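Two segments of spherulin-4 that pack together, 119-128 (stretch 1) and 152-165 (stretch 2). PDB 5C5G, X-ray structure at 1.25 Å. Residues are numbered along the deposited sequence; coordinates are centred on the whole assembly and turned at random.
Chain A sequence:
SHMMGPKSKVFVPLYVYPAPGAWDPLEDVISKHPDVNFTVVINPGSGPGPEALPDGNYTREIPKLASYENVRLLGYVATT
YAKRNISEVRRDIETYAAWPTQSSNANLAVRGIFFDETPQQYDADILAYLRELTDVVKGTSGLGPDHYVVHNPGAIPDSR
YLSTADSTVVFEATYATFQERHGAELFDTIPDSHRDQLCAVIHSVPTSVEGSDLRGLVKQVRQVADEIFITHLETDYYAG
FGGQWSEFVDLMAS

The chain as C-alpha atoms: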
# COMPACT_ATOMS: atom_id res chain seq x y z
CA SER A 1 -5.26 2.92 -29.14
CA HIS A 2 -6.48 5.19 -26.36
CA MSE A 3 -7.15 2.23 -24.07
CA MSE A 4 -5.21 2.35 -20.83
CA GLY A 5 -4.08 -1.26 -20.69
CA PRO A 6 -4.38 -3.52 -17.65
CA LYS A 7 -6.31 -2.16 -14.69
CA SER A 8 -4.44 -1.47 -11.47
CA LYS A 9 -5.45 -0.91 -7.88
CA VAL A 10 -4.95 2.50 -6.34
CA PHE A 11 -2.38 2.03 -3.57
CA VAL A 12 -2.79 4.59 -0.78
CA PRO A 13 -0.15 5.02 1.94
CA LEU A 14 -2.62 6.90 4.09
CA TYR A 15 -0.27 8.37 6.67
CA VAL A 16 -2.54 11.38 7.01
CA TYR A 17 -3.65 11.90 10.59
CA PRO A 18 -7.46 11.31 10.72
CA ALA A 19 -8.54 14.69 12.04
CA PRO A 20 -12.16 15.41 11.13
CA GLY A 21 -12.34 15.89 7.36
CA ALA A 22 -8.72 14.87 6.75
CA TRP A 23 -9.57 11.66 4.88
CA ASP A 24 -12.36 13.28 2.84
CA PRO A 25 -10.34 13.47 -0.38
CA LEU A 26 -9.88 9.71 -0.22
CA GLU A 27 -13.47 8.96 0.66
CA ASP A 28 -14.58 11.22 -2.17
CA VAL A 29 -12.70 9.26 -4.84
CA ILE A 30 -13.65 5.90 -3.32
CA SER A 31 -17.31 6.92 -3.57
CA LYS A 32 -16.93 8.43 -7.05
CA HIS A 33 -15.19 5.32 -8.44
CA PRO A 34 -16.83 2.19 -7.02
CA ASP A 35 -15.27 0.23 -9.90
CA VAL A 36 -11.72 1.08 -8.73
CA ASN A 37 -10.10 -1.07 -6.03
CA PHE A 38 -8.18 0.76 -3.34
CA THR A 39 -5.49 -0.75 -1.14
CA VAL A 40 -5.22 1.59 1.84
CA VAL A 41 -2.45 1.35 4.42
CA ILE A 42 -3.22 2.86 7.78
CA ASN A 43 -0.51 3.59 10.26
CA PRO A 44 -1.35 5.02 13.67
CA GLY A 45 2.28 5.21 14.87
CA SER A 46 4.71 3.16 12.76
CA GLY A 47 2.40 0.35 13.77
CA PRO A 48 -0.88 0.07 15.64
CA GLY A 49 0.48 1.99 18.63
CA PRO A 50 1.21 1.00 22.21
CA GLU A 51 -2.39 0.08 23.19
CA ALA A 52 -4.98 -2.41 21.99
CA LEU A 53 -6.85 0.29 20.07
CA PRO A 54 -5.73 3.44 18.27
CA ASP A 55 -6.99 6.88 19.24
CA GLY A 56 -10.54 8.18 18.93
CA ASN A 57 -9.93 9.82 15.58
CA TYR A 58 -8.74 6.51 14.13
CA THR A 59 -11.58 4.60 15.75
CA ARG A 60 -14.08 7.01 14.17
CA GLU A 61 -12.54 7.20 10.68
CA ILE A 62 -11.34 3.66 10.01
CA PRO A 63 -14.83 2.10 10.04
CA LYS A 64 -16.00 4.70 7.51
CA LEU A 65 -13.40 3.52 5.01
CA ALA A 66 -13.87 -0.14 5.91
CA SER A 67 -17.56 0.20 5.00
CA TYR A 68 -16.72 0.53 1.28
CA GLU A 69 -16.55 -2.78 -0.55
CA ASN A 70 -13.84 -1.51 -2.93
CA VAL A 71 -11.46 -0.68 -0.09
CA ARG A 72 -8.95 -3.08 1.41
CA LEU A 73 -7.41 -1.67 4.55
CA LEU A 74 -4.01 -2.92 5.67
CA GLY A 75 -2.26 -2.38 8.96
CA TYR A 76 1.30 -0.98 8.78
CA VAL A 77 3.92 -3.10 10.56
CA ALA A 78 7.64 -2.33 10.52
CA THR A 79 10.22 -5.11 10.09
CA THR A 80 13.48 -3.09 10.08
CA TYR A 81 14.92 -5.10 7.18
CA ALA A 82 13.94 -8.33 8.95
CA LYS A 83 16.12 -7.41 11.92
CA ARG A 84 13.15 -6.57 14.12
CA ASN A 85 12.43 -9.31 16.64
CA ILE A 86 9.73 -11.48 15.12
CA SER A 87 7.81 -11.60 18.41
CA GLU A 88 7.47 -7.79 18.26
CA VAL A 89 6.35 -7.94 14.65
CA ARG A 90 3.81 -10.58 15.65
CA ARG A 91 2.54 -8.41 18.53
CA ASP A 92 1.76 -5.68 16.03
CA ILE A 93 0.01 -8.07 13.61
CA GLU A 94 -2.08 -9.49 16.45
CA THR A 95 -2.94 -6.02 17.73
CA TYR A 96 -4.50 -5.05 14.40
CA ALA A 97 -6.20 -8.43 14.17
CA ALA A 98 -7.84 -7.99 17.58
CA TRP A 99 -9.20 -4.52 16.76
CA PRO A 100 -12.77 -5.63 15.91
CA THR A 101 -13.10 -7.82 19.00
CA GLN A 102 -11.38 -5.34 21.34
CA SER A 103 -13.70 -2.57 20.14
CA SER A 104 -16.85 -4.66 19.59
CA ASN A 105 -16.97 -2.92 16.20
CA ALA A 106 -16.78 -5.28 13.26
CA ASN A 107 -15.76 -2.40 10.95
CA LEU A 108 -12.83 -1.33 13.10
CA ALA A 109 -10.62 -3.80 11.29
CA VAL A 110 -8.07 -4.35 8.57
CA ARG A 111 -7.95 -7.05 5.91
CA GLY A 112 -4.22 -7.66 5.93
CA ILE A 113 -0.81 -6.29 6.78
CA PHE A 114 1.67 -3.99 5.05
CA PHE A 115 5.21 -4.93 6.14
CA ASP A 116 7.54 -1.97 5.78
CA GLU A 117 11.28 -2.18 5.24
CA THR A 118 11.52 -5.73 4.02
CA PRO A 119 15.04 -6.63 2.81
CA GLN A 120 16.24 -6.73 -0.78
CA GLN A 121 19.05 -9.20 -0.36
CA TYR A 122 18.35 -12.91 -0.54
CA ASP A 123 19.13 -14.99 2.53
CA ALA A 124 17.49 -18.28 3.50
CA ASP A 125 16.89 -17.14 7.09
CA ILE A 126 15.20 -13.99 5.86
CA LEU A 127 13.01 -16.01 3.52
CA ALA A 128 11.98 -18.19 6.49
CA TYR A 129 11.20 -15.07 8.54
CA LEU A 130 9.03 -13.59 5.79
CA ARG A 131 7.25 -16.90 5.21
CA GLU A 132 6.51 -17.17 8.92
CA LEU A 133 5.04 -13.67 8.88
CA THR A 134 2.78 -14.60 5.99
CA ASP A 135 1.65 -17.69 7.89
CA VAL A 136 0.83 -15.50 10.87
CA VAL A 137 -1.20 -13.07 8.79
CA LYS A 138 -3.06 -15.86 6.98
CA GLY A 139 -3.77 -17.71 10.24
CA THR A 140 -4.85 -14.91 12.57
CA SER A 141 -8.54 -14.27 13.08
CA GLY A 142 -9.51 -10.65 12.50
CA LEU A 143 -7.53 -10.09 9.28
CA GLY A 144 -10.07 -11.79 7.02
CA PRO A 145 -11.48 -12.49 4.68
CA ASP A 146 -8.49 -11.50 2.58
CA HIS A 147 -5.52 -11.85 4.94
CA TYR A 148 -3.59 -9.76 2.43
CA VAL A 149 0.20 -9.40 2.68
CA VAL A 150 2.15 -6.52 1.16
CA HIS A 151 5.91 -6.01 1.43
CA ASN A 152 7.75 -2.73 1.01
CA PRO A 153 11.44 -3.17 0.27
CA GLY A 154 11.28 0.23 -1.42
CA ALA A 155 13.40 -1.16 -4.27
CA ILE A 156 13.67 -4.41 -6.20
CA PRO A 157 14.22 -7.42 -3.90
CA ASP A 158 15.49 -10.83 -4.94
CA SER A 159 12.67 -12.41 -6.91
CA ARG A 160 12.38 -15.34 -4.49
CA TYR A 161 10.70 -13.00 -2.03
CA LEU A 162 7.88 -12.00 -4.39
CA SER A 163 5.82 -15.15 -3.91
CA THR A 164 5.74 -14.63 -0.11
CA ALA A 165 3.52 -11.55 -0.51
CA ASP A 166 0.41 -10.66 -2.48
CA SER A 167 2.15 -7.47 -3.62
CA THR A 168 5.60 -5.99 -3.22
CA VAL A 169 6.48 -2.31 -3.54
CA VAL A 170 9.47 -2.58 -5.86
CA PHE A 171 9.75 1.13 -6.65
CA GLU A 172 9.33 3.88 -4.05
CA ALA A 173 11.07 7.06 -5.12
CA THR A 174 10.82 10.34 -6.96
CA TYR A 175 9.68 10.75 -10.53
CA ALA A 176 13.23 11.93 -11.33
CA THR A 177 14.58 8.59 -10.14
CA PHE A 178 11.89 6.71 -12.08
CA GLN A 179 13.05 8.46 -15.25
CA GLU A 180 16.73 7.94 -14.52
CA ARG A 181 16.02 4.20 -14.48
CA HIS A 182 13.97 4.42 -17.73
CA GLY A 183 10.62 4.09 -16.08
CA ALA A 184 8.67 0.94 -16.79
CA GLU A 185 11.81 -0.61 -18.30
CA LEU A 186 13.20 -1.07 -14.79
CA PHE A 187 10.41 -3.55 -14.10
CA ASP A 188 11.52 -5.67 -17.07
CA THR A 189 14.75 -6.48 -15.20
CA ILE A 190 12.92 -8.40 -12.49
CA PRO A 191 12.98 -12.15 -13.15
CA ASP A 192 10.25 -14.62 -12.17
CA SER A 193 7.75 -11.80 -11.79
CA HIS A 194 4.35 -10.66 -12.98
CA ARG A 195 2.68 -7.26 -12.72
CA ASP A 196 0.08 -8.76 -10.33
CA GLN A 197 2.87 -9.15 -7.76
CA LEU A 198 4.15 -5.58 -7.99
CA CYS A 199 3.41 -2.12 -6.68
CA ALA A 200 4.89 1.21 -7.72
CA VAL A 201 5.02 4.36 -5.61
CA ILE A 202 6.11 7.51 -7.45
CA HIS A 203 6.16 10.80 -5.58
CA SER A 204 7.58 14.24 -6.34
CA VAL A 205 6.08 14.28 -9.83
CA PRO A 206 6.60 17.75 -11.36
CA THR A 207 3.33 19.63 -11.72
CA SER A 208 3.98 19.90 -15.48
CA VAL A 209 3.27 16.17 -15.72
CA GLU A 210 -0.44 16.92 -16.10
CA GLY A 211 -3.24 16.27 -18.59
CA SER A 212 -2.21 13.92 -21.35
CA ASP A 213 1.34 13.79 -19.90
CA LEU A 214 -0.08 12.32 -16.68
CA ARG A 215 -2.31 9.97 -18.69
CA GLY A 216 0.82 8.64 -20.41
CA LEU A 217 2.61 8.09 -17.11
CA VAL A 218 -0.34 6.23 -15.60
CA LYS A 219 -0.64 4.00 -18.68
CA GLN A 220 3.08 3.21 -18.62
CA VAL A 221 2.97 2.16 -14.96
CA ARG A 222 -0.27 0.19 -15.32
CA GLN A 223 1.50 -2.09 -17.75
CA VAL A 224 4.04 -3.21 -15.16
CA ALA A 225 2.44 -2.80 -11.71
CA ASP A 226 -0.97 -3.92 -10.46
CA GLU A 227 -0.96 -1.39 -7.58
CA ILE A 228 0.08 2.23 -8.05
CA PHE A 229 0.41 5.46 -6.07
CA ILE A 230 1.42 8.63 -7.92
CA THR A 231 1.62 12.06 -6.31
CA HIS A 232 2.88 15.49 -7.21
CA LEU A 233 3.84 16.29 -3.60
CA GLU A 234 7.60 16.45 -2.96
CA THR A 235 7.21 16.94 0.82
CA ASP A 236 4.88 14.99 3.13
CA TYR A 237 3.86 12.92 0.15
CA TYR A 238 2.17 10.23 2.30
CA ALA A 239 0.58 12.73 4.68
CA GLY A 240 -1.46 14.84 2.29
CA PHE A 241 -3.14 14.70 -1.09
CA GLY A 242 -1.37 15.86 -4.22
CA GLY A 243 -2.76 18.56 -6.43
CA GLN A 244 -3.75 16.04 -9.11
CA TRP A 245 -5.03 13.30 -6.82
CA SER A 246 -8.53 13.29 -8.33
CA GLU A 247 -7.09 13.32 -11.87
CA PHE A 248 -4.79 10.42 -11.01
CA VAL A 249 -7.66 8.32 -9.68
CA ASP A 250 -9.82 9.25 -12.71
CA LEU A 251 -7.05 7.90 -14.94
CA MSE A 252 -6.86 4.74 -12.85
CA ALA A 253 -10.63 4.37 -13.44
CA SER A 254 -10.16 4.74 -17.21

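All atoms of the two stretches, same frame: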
# COMPACT_ATOMS: atom_id res chain seq x y z
N PRO A 119 13.72 -6.68 3.43
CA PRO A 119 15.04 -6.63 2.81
C PRO A 119 15.04 -6.94 1.33
O PRO A 119 14.11 -7.60 0.84
CB PRO A 119 15.84 -7.70 3.58
CG PRO A 119 14.85 -8.50 4.26
CD PRO A 119 13.57 -7.79 4.38
N GLN A 120 16.03 -6.42 0.63
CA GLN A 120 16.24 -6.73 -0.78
C GLN A 120 17.08 -7.97 -0.97
O GLN A 120 16.87 -8.71 -1.92
CB GLN A 120 16.99 -5.61 -1.47
CG GLN A 120 16.18 -4.39 -1.82
CD GLN A 120 17.07 -3.33 -2.42
OE1 GLN A 120 17.68 -2.55 -1.70
NE2 GLN A 120 17.20 -3.34 -3.75
N GLN A 121 18.08 -8.16 -0.13
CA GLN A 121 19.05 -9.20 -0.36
C GLN A 121 18.49 -10.57 0.00
O GLN A 121 17.86 -10.74 1.03
CB GLN A 121 20.33 -8.93 0.45
CG GLN A 121 20.88 -7.51 0.30
CD GLN A 121 22.22 -7.30 0.98
OE1 GLN A 121 22.84 -8.24 1.48
NE2 GLN A 121 22.68 -6.05 1.01
N TYR A 122 18.76 -11.56 -0.84
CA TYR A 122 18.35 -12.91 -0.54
C TYR A 122 19.19 -13.52 0.58
O TYR A 122 20.43 -13.44 0.56
CB TYR A 122 18.44 -13.82 -1.76
CG TYR A 122 18.05 -15.21 -1.39
CD1 TYR A 122 16.71 -15.57 -1.30
CD2 TYR A 122 19.01 -16.15 -1.05
CE1 TYR A 122 16.35 -16.84 -0.92
CE2 TYR A 122 18.66 -17.42 -0.66
CZ TYR A 122 17.33 -17.76 -0.61
OH TYR A 122 16.97 -19.03 -0.23
N ASP A 123 18.51 -14.15 1.52
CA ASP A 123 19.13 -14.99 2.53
C ASP A 123 18.06 -15.97 2.98
O ASP A 123 16.91 -15.60 3.17
CB ASP A 123 19.63 -14.14 3.70
CG ASP A 123 20.27 -14.98 4.78
OD1 ASP A 123 21.49 -15.21 4.71
OD2 ASP A 123 19.54 -15.40 5.71
N ALA A 124 18.45 -17.23 3.16
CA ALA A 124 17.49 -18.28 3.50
C ALA A 124 16.78 -18.02 4.83
O ALA A 124 15.58 -18.33 4.97
CB ALA A 124 18.18 -19.64 3.53
N ASP A 125 17.49 -17.42 5.78
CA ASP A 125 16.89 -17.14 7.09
C ASP A 125 15.87 -16.02 6.96
O ASP A 125 14.84 -16.01 7.64
CB ASP A 125 17.94 -16.72 8.12
CG ASP A 125 18.83 -17.86 8.56
OD1 ASP A 125 18.58 -19.01 8.16
OD2 ASP A 125 19.78 -17.59 9.33
N ILE A 126 16.15 -15.06 6.10
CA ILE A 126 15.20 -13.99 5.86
C ILE A 126 13.96 -14.53 5.17
O ILE A 126 12.84 -14.18 5.52
CB ILE A 126 15.81 -12.86 5.02
CG1 ILE A 126 16.93 -12.18 5.81
CG2 ILE A 126 14.75 -11.86 4.61
CD1 ILE A 126 17.72 -11.16 5.03
N LEU A 127 14.16 -15.40 4.18
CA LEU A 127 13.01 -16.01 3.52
C LEU A 127 12.13 -16.73 4.54
O LEU A 127 10.92 -16.61 4.52
CB LEU A 127 13.47 -16.97 2.42
CG LEU A 127 12.33 -17.68 1.68
CD1 LEU A 127 11.45 -16.71 0.92
CD2 LEU A 127 12.87 -18.75 0.75
N ALA A 128 12.74 -17.48 5.46
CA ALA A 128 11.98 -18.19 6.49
C ALA A 128 11.20 -17.23 7.39
O ALA A 128 10.06 -17.49 7.77
CB ALA A 128 12.92 -19.07 7.32
N ASN A 152 7.11 -3.92 1.56
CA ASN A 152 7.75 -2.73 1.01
C ASN A 152 9.26 -2.71 1.20
O ASN A 152 9.78 -2.14 2.16
CB ASN A 152 7.19 -1.45 1.59
CG ASN A 152 7.77 -0.23 0.90
OD1 ASN A 152 8.34 -0.32 -0.19
ND2 ASN A 152 7.69 0.92 1.56
N PRO A 153 9.99 -3.31 0.25
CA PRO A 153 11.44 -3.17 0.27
C PRO A 153 11.88 -1.82 -0.27
O PRO A 153 13.05 -1.47 -0.12
CB PRO A 153 11.91 -4.30 -0.66
CG PRO A 153 10.75 -4.55 -1.57
CD PRO A 153 9.52 -4.30 -0.73
N GLY A 154 10.98 -1.09 -0.91
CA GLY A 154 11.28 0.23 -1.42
C GLY A 154 12.24 0.23 -2.59
O GLY A 154 12.83 1.27 -2.91
N ALA A 155 12.41 -0.92 -3.23
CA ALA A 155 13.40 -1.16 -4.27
C ALA A 155 13.20 -2.61 -4.68
O ALA A 155 12.39 -3.32 -4.09
CB ALA A 155 14.81 -0.92 -3.74
N ILE A 156 13.91 -3.07 -5.70
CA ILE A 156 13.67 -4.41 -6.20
C ILE A 156 14.35 -5.45 -5.31
O ILE A 156 15.57 -5.43 -5.18
CB ILE A 156 14.17 -4.56 -7.64
CG1 ILE A 156 13.39 -3.62 -8.58
CG2 ILE A 156 13.98 -6.01 -8.11
CD1 ILE A 156 14.05 -3.45 -9.94
N PRO A 157 13.59 -6.38 -4.71
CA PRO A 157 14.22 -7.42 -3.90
C PRO A 157 14.56 -8.61 -4.76
O PRO A 157 14.11 -8.67 -5.91
CB PRO A 157 13.09 -7.80 -2.95
CG PRO A 157 11.89 -7.72 -3.82
CD PRO A 157 12.12 -6.53 -4.72
N ASP A 158 15.30 -9.57 -4.22
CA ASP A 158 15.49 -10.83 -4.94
C ASP A 158 14.11 -11.42 -5.24
O ASP A 158 13.18 -11.37 -4.41
CB ASP A 158 16.34 -11.78 -4.11
CG ASP A 158 16.59 -13.10 -4.82
OD1 ASP A 158 15.71 -13.97 -4.78
OD2 ASP A 158 17.68 -13.28 -5.40
N SER A 159 13.97 -11.98 -6.43
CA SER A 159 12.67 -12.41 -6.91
C SER A 159 12.08 -13.51 -6.05
O SER A 159 10.86 -13.67 -6.06
CB SER A 159 12.76 -12.86 -8.36
OG SER A 159 13.62 -13.97 -8.51
N ARG A 160 12.90 -14.26 -5.32
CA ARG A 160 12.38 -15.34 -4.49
C ARG A 160 11.49 -14.82 -3.37
O ARG A 160 10.70 -15.59 -2.80
CB ARG A 160 13.53 -16.17 -3.92
CG ARG A 160 14.16 -17.08 -4.96
CD ARG A 160 15.49 -17.63 -4.49
NE ARG A 160 16.54 -16.63 -4.62
CZ ARG A 160 17.83 -16.89 -4.48
NH1 ARG A 160 18.71 -15.91 -4.63
NH2 ARG A 160 18.26 -18.12 -4.21
N TYR A 161 11.58 -13.55 -3.04
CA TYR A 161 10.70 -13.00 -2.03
C TYR A 161 9.30 -12.67 -2.56
O TYR A 161 8.35 -12.57 -1.78
CB TYR A 161 11.32 -11.74 -1.44
CG TYR A 161 12.58 -11.95 -0.62
CD1 TYR A 161 12.73 -13.07 0.18
CD2 TYR A 161 13.60 -11.02 -0.62
CE1 TYR A 161 13.87 -13.25 0.95
CE2 TYR A 161 14.75 -11.21 0.15
CZ TYR A 161 14.88 -12.33 0.92
OH TYR A 161 15.99 -12.52 1.69
N LEU A 162 9.14 -12.50 -3.86
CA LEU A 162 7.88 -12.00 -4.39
C LEU A 162 6.71 -12.92 -4.09
O LEU A 162 5.60 -12.45 -3.86
CB LEU A 162 7.98 -11.77 -5.89
CG LEU A 162 8.96 -10.69 -6.30
CD1 LEU A 162 9.09 -10.65 -7.82
CD2 LEU A 162 8.60 -9.30 -5.78
N SER A 163 6.94 -14.22 -4.09
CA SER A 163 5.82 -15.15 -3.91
C SER A 163 5.39 -15.26 -2.44
O SER A 163 4.37 -15.88 -2.15
CB SER A 163 6.16 -16.52 -4.47
OG SER A 163 7.23 -17.08 -3.76
N THR A 164 6.13 -14.63 -1.52
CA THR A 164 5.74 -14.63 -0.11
C THR A 164 4.73 -13.54 0.23
O THR A 164 4.20 -13.51 1.34
CB THR A 164 6.96 -14.51 0.82
OG1 THR A 164 7.57 -13.21 0.73
CG2 THR A 164 7.98 -15.55 0.46
N ALA A 165 4.44 -12.66 -0.71
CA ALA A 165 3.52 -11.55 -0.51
C ALA A 165 2.51 -11.52 -1.65
O ALA A 165 2.78 -12.03 -2.75
CB ALA A 165 4.26 -10.22 -0.43

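How do the two backbones come together? A loop leading into a helix in the first segment meets the second, and the two approach most closely where the CA atoms of Gln120 and Pro157 lie 3.8 Å apart. Just beyond that point Asp158 N donates to Gln120 O at 2.9 Å, a nearly straight backbone hydrogen bond that satisfies both groups. The side chain of Gln120 adds a second link: its CA-to-CB bond points sideways, but its end reaches across, and NE2 donates to Ile156 O at 3.0 Å. One glutamine thus serves as acceptor through its backbone and donor through its amide.

What does the hydroxyl of Tyr161 do at the far end of its ring? It works in both directions. Tyr161 OH donates to Gln121 O at 2.7 Å and accepts from Asp123 N at 3.0 Å, so a single side-chain group satisfies two backbone polar atoms of the loop leading into the helix. Asp123 in turn caps that helix: its OD2 accepts from Asp125 N at 2.9 Å and, weakly, from Ile126 N at 3.4 Å.

Why can a charged arginine lie against Tyr122? The guanidinium of Arg160 rests flat on the ring, with planes at 6° and centres 3.5 Å apart, a cation-pi stack that leaves its N-H groups free to bond within the guanidinium plane. Asp158 uses them: Arg160 NE donates to OD1 of Asp158 at 2.8 Å and NH1 to its OD2 at 2.9 Å, forming a salt bridge. Asp158 OD1 also accepts from Arg160 N at 2.9 Å.

Where is the apolar part of the contact? It gathers around Tyr161 and Leu127. Leu127 CD1 lies 3.9 Å from Tyr161 CD1 and 3.7 Å from Thr164 CG2, while Ile126 CG2 sits 3.7 Å from Tyr161 CZ. Thr164 keeps its polar end occupied within its own segment, OG1 donating to Tyr161 O at 2.7 Å.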